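Local coordinates for protein GH26C (Muricauda sp. MAR_2010_75, PDB 6Q78) that probably hydrolyses internal beta-1,4-mannosidic linkages in mannans, acting as an endo-beta-mannanase, at residues F81-Y93 with I102-D116. Numbering follows the deposited sequence.
Sequences FIVGQQDAFSSFY and IKKMTGSDPGLLGSD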
loop_
_atom_site.group_PDB
_atom_site.type_symbol
_atom_site.label_atom_id
_atom_site.label_comp_id
_atom_site.label_asym_id
_atom_site.label_seq_id
_atom_site.Cartn_x
_atom_site.Cartn_y
_atom_site.Cartn_z
ATOM N N PHE A 81 13.534 6.687 -3.273
ATOM C CA PHE A 81 12.213 6.131 -2.997
ATOM C C PHE A 81 11.165 7.242 -2.860
ATOM O O PHE A 81 11.446 8.340 -2.362
ATOM C CB PHE A 81 12.202 5.223 -1.743
ATOM C CG PHE A 81 12.756 5.878 -0.518
ATOM C CD1 PHE A 81 11.934 6.642 0.302
ATOM C CD2 PHE A 81 14.082 5.722 -0.173
ATOM C CE1 PHE A 81 12.449 7.284 1.423
ATOM C CE2 PHE A 81 14.615 6.340 0.972
ATOM C CZ PHE A 81 13.793 7.118 1.776
ATOM N N ILE A 82 9.951 6.929 -3.292
ATOM C CA ILE A 82 8.837 7.868 -3.130
ATOM C C ILE A 82 8.300 7.760 -1.717
ATOM O O ILE A 82 8.205 6.656 -1.169
ATOM C CB ILE A 82 7.754 7.549 -4.169
ATOM C CG1 ILE A 82 8.308 7.813 -5.574
ATOM C CG2 ILE A 82 6.495 8.390 -3.944
ATOM C CD1 ILE A 82 7.385 7.298 -6.709
ATOM N N VAL A 83 7.939 8.905 -1.132
ATOM C CA VAL A 83 7.267 8.956 0.162
ATOM C C VAL A 83 5.832 9.403 -0.042
ATOM O O VAL A 83 5.581 10.449 -0.644
ATOM C CB VAL A 83 8.004 9.908 1.110
ATOM C CG1 VAL A 83 7.189 10.195 2.368
ATOM C CG2 VAL A 83 9.373 9.279 1.474
ATOM N N GLY A 84 4.898 8.624 0.503
ATOM C CA GLY A 84 3.504 9.022 0.452
ATOM C C GLY A 84 2.773 8.866 1.772
ATOM O O GLY A 84 3.373 8.578 2.816
ATOM N N GLN A 85 1.454 9.061 1.746
ATOM C CA GLN A 85 0.658 8.981 2.965
ATOM C C GLN A 85 -0.771 8.563 2.619
ATOM O O GLN A 85 -1.352 9.011 1.608
ATOM C CB GLN A 85 0.690 10.311 3.752
ATOM C CG GLN A 85 -0.085 10.271 5.072
ATOM C CD GLN A 85 0.391 11.358 6.052
ATOM O OE1 GLN A 85 0.909 12.406 5.655
ATOM N NE2 GLN A 85 0.216 11.100 7.335
ATOM N N GLN A 86 -1.320 7.709 3.476
ATOM C CA GLN A 86 -2.708 7.264 3.343
ATOM C C GLN A 86 -3.635 8.472 3.487
ATOM O O GLN A 86 -3.476 9.278 4.411
ATOM C CB GLN A 86 -3.010 6.253 4.454
ATOM C CG GLN A 86 -4.356 5.575 4.333
ATOM C CD GLN A 86 -4.385 4.529 3.242
ATOM O OE1 GLN A 86 -3.379 4.205 2.643
ATOM N NE2 GLN A 86 -5.586 3.981 2.998
ATOM N N ASP A 87 -4.619 8.577 2.582
ATOM C CA ASP A 87 -5.662 9.609 2.670
ATOM C C ASP A 87 -5.095 11.018 2.789
ATOM O O ASP A 87 -5.633 11.883 3.494
ATOM C CB ASP A 87 -6.661 9.288 3.790
ATOM C CG ASP A 87 -7.445 8.020 3.513
ATOM O OD1 ASP A 87 -7.679 7.692 2.352
ATOM O OD2 ASP A 87 -7.832 7.331 4.476
ATOM N N ALA A 88 -4.001 11.267 2.076
ATOM C CA ALA A 88 -3.315 12.556 2.236
ATOM C C ALA A 88 -4.213 13.738 1.855
ATOM O O ALA A 88 -3.996 14.849 2.357
ATOM C CB ALA A 88 -2.044 12.570 1.392
ATOM N N PHE A 89 -5.175 13.553 0.943
ATOM C CA PHE A 89 -6.028 14.658 0.495
ATOM C C PHE A 89 -7.374 14.754 1.223
ATOM O O PHE A 89 -8.134 15.696 0.939
ATOM C CB PHE A 89 -6.239 14.582 -1.024
ATOM C CG PHE A 89 -4.953 14.625 -1.838
ATOM C CD1 PHE A 89 -3.953 15.536 -1.559
ATOM C CD2 PHE A 89 -4.785 13.759 -2.901
ATOM C CE1 PHE A 89 -2.779 15.566 -2.303
ATOM C CE2 PHE A 89 -3.607 13.778 -3.658
ATOM C CZ PHE A 89 -2.601 14.693 -3.346
ATOM N N SER A 90 -7.643 13.868 2.190
ATOM C CA SER A 90 -8.941 13.836 2.866
ATOM C C SER A 90 -8.871 13.646 4.382
ATOM O O SER A 90 -9.919 13.749 5.050
ATOM C CB SER A 90 -9.781 12.687 2.283
ATOM O OG SER A 90 -9.091 11.426 2.394
ATOM N N SER A 91 -7.699 13.354 4.956
ATOM C CA SER A 91 -7.558 13.142 6.394
ATOM C C SER A 91 -6.403 13.993 6.889
ATOM O O SER A 91 -5.295 13.919 6.344
ATOM C CB SER A 91 -7.320 11.661 6.715
ATOM O OG SER A 91 -7.553 11.408 8.112
ATOM N N PHE A 92 -6.683 14.851 7.872
ATOM C CA PHE A 92 -5.739 15.861 8.302
ATOM C C PHE A 92 -5.663 15.889 9.814
ATOM O O PHE A 92 -6.678 15.705 10.497
ATOM C CB PHE A 92 -6.184 17.255 7.820
ATOM C CG PHE A 92 -6.621 17.291 6.370
ATOM C CD1 PHE A 92 -7.949 17.073 6.029
ATOM C CD2 PHE A 92 -5.700 17.540 5.369
ATOM C CE1 PHE A 92 -8.354 17.115 4.692
ATOM C CE2 PHE A 92 -6.092 17.599 4.036
ATOM C CZ PHE A 92 -7.414 17.380 3.697
ATOM N N TYR A 93 -4.471 16.215 10.325
ATOM C CA TYR A 93 -4.342 16.525 11.745
ATOM C C TYR A 93 -5.327 17.620 12.137
ATOM O O TYR A 93 -5.418 18.669 11.475
ATOM C CB TYR A 93 -2.907 16.965 12.047
ATOM C CG TYR A 93 -2.621 17.313 13.482
ATOM C CD1 TYR A 93 -2.569 16.317 14.454
ATOM C CD2 TYR A 93 -2.382 18.624 13.854
ATOM C CE1 TYR A 93 -2.297 16.629 15.772
ATOM C CE2 TYR A 93 -2.123 18.945 15.178
ATOM C CZ TYR A 93 -2.078 17.931 16.106
ATOM O OH TYR A 93 -1.810 18.236 17.434
ATOM N N ILE A 102 1.319 16.892 4.383
ATOM C CA ILE A 102 2.704 16.905 3.924
ATOM C C ILE A 102 3.013 18.186 3.163
ATOM O O ILE A 102 4.119 18.718 3.279
ATOM C CB ILE A 102 3.042 15.612 3.157
ATOM C CG1 ILE A 102 3.282 14.498 4.182
ATOM C CG2 ILE A 102 4.293 15.752 2.278
ATOM C CD1 ILE A 102 3.439 13.109 3.549
ATOM N N LYS A 103 2.042 18.725 2.417
ATOM C CA LYS A 103 2.270 20.017 1.749
ATOM C C LYS A 103 2.245 21.186 2.734
ATOM O O LYS A 103 3.032 22.131 2.595
ATOM C CB LYS A 103 1.238 20.229 0.641
ATOM C CG LYS A 103 1.416 21.554 -0.115
ATOM C CD LYS A 103 0.496 21.578 -1.321
ATOM C CE LYS A 103 0.308 22.982 -1.816
ATOM N NZ LYS A 103 1.545 23.497 -2.399
ATOM N N LYS A 104 1.373 21.143 3.755
ATOM C CA LYS A 104 1.455 22.173 4.798
ATOM C C LYS A 104 2.849 22.218 5.397
ATOM O O LYS A 104 3.357 23.294 5.741
ATOM C CB LYS A 104 0.459 21.899 5.938
ATOM C CG LYS A 104 -1.053 21.880 5.582
ATOM C CD LYS A 104 -1.857 21.732 6.876
ATOM C CE LYS A 104 -3.351 21.714 6.669
ATOM N NZ LYS A 104 -3.834 20.378 6.173
ATOM N N MET A 105 3.452 21.049 5.598
ATOM C CA MET A 105 4.729 20.912 6.287
ATOM C C MET A 105 5.899 21.270 5.383
ATOM O O MET A 105 6.769 22.069 5.775
ATOM C CB MET A 105 4.853 19.443 6.742
ATOM C CG MET A 105 6.095 19.126 7.603
ATOM S SD MET A 105 6.121 20.037 9.194
ATOM C CE MET A 105 7.488 21.201 8.917
ATOM N N THR A 106 5.944 20.689 4.168
ATOM C CA THR A 106 7.126 20.729 3.305
ATOM C C THR A 106 6.998 21.674 2.121
ATOM O O THR A 106 8.026 21.984 1.495
ATOM C CB THR A 106 7.444 19.343 2.715
ATOM O OG1 THR A 106 6.495 19.017 1.668
ATOM C CG2 THR A 106 7.451 18.263 3.779
ATOM N N GLY A 107 5.787 22.104 1.788
ATOM C CA GLY A 107 5.539 22.852 0.566
ATOM C C GLY A 107 5.244 21.993 -0.641
ATOM O O GLY A 107 4.760 22.538 -1.665
ATOM N N SER A 108 5.501 20.677 -0.562
ATOM C CA SER A 108 5.198 19.742 -1.639
ATOM C C SER A 108 4.140 18.753 -1.190
ATOM O O SER A 108 4.133 18.338 -0.040
ATOM C CB SER A 108 6.457 18.968 -2.024
ATOM O OG SER A 108 6.146 18.007 -3.034
ATOM N N ASP A 109 3.257 18.361 -2.109
ATOM C CA ASP A 109 2.410 17.192 -1.859
ATOM C C ASP A 109 3.275 15.933 -1.735
ATOM O O ASP A 109 4.435 15.909 -2.141
ATOM C CB ASP A 109 1.434 16.996 -3.019
ATOM C CG ASP A 109 0.157 17.794 -2.875
ATOM O OD1 ASP A 109 -0.335 17.940 -1.733
ATOM O OD2 ASP A 109 -0.402 18.258 -3.910
ATOM N N PRO A 110 2.742 14.877 -1.128
ATOM C CA PRO A 110 3.433 13.583 -1.138
ATOM C C PRO A 110 3.602 13.083 -2.575
ATOM O O PRO A 110 2.902 13.536 -3.493
ATOM C CB PRO A 110 2.501 12.675 -0.311
ATOM C CG PRO A 110 1.130 13.316 -0.508
ATOM C CD PRO A 110 1.377 14.797 -0.567
ATOM N N GLY A 111 4.522 12.103 -2.761
ATOM C CA GLY A 111 4.631 11.515 -4.097
ATOM C C GLY A 111 3.709 10.350 -4.354
ATOM O O GLY A 111 3.651 9.821 -5.467
ATOM N N LEU A 112 2.976 9.931 -3.328
ATOM C CA LEU A 112 2.122 8.751 -3.391
ATOM C C LEU A 112 0.920 8.960 -2.478
ATOM O O LEU A 112 1.041 9.549 -1.398
ATOM C CB LEU A 112 2.923 7.493 -3.007
ATOM C CG LEU A 112 2.212 6.161 -2.819
ATOM C CD1 LEU A 112 3.226 5.063 -3.131
ATOM C CD2 LEU A 112 1.718 6.019 -1.441
ATOM N N LEU A 113 -0.231 8.500 -2.943
ATOM C CA LEU A 113 -1.476 8.555 -2.187
ATOM C C LEU A 113 -1.962 7.139 -1.900
ATOM O O LEU A 113 -2.062 6.326 -2.822
ATOM C CB LEU A 113 -2.543 9.270 -3.004
ATOM C CG LEU A 113 -3.957 9.280 -2.384
ATOM C CD1 LEU A 113 -3.905 10.053 -1.054
ATOM C CD2 LEU A 113 -4.986 9.850 -3.334
ATOM N N GLY A 114 -2.268 6.860 -0.637
ATOM C CA GLY A 114 -2.886 5.594 -0.240
ATOM C C GLY A 114 -4.383 5.788 -0.081
ATOM O O GLY A 114 -4.839 6.775 0.498
ATOM N N SER A 115 -5.142 4.837 -0.625
ATOM C CA SER A 115 -6.606 4.792 -0.455
ATOM C C SER A 115 -7.025 3.377 -0.072
ATOM O O SER A 115 -6.199 2.460 0.014
ATOM C CB SER A 115 -7.288 5.136 -1.790
ATOM O OG SER A 115 -6.958 6.513 -2.103
ATOM N N ASP A 116 -8.325 3.196 0.184
ATOM C CA ASP A 116 -8.825 1.926 0.734
ATOM C C ASP A 116 -10.092 1.558 -0.015
ATOM O O ASP A 116 -10.967 2.404 -0.226
ATOM C CB ASP A 116 -9.122 2.113 2.230
ATOM C CG ASP A 116 -9.245 0.787 3.012
ATOM O OD1 ASP A 116 -9.723 -0.248 2.471
ATOM O OD2 ASP A 116 -8.925 0.822 4.245
HETATM O O HOH W 1 -0.318 14.379 4.109
HETATM O O HOH W 2 -3.349 2.297 0.722
HETATM O O HOH W 3 -7.553 8.583 -0.324
HETATM O O HOH W 4 -9.404 5.628 1.447
#
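Gln85 and Leu113 pair in parallel register where strand 81-86 runs beside strand 112-116. Gln85 N donates to Leu112 O, and Gly114 N returns a nearly straight bond to Gln85 O (3.2 Å, 173°). Gly111 N to Val83 O (2.9 Å) opens this ladder; Asp87 N to Gly114 O (2.8 Å) ends it. Gln86 CG lies anti to the backbone N (chi1 -173°), and a bend at chi2 (75°) lays the amide over the Gly114 backbone. There OE1 comes to 3.2 Å from Gly114 CA, and NE2 gives Ser115 O a weak bond.

Beyond the strand end, Ala88 CB packs on Pro110 CG (3.8 Å) and Leu113 CD1. The Phe89 ring meets Leu113 CD2 obliquely and turns an edge to the Asp109 carboxylate, whose OD1 is hydrogen-bonded to Ser100 OG. Ile102 CD1 touches Gln85 OE1 (3.4 Å), while a water links that oxygen to Ile102 N. Thr382 OG1 is hydrogen-bonded to Gln85 OE1, and Gln85 NE2 to Trp373 O.

This is a beta-alpha-beta unit of the TIM barrel, with strand 369-372 on the other side of strand 81-86. Backbone bonds set the register. Bonds at both oxygen and nitrogen fix the rotation of the buried Gln85 amide; Gln86 is held less firmly.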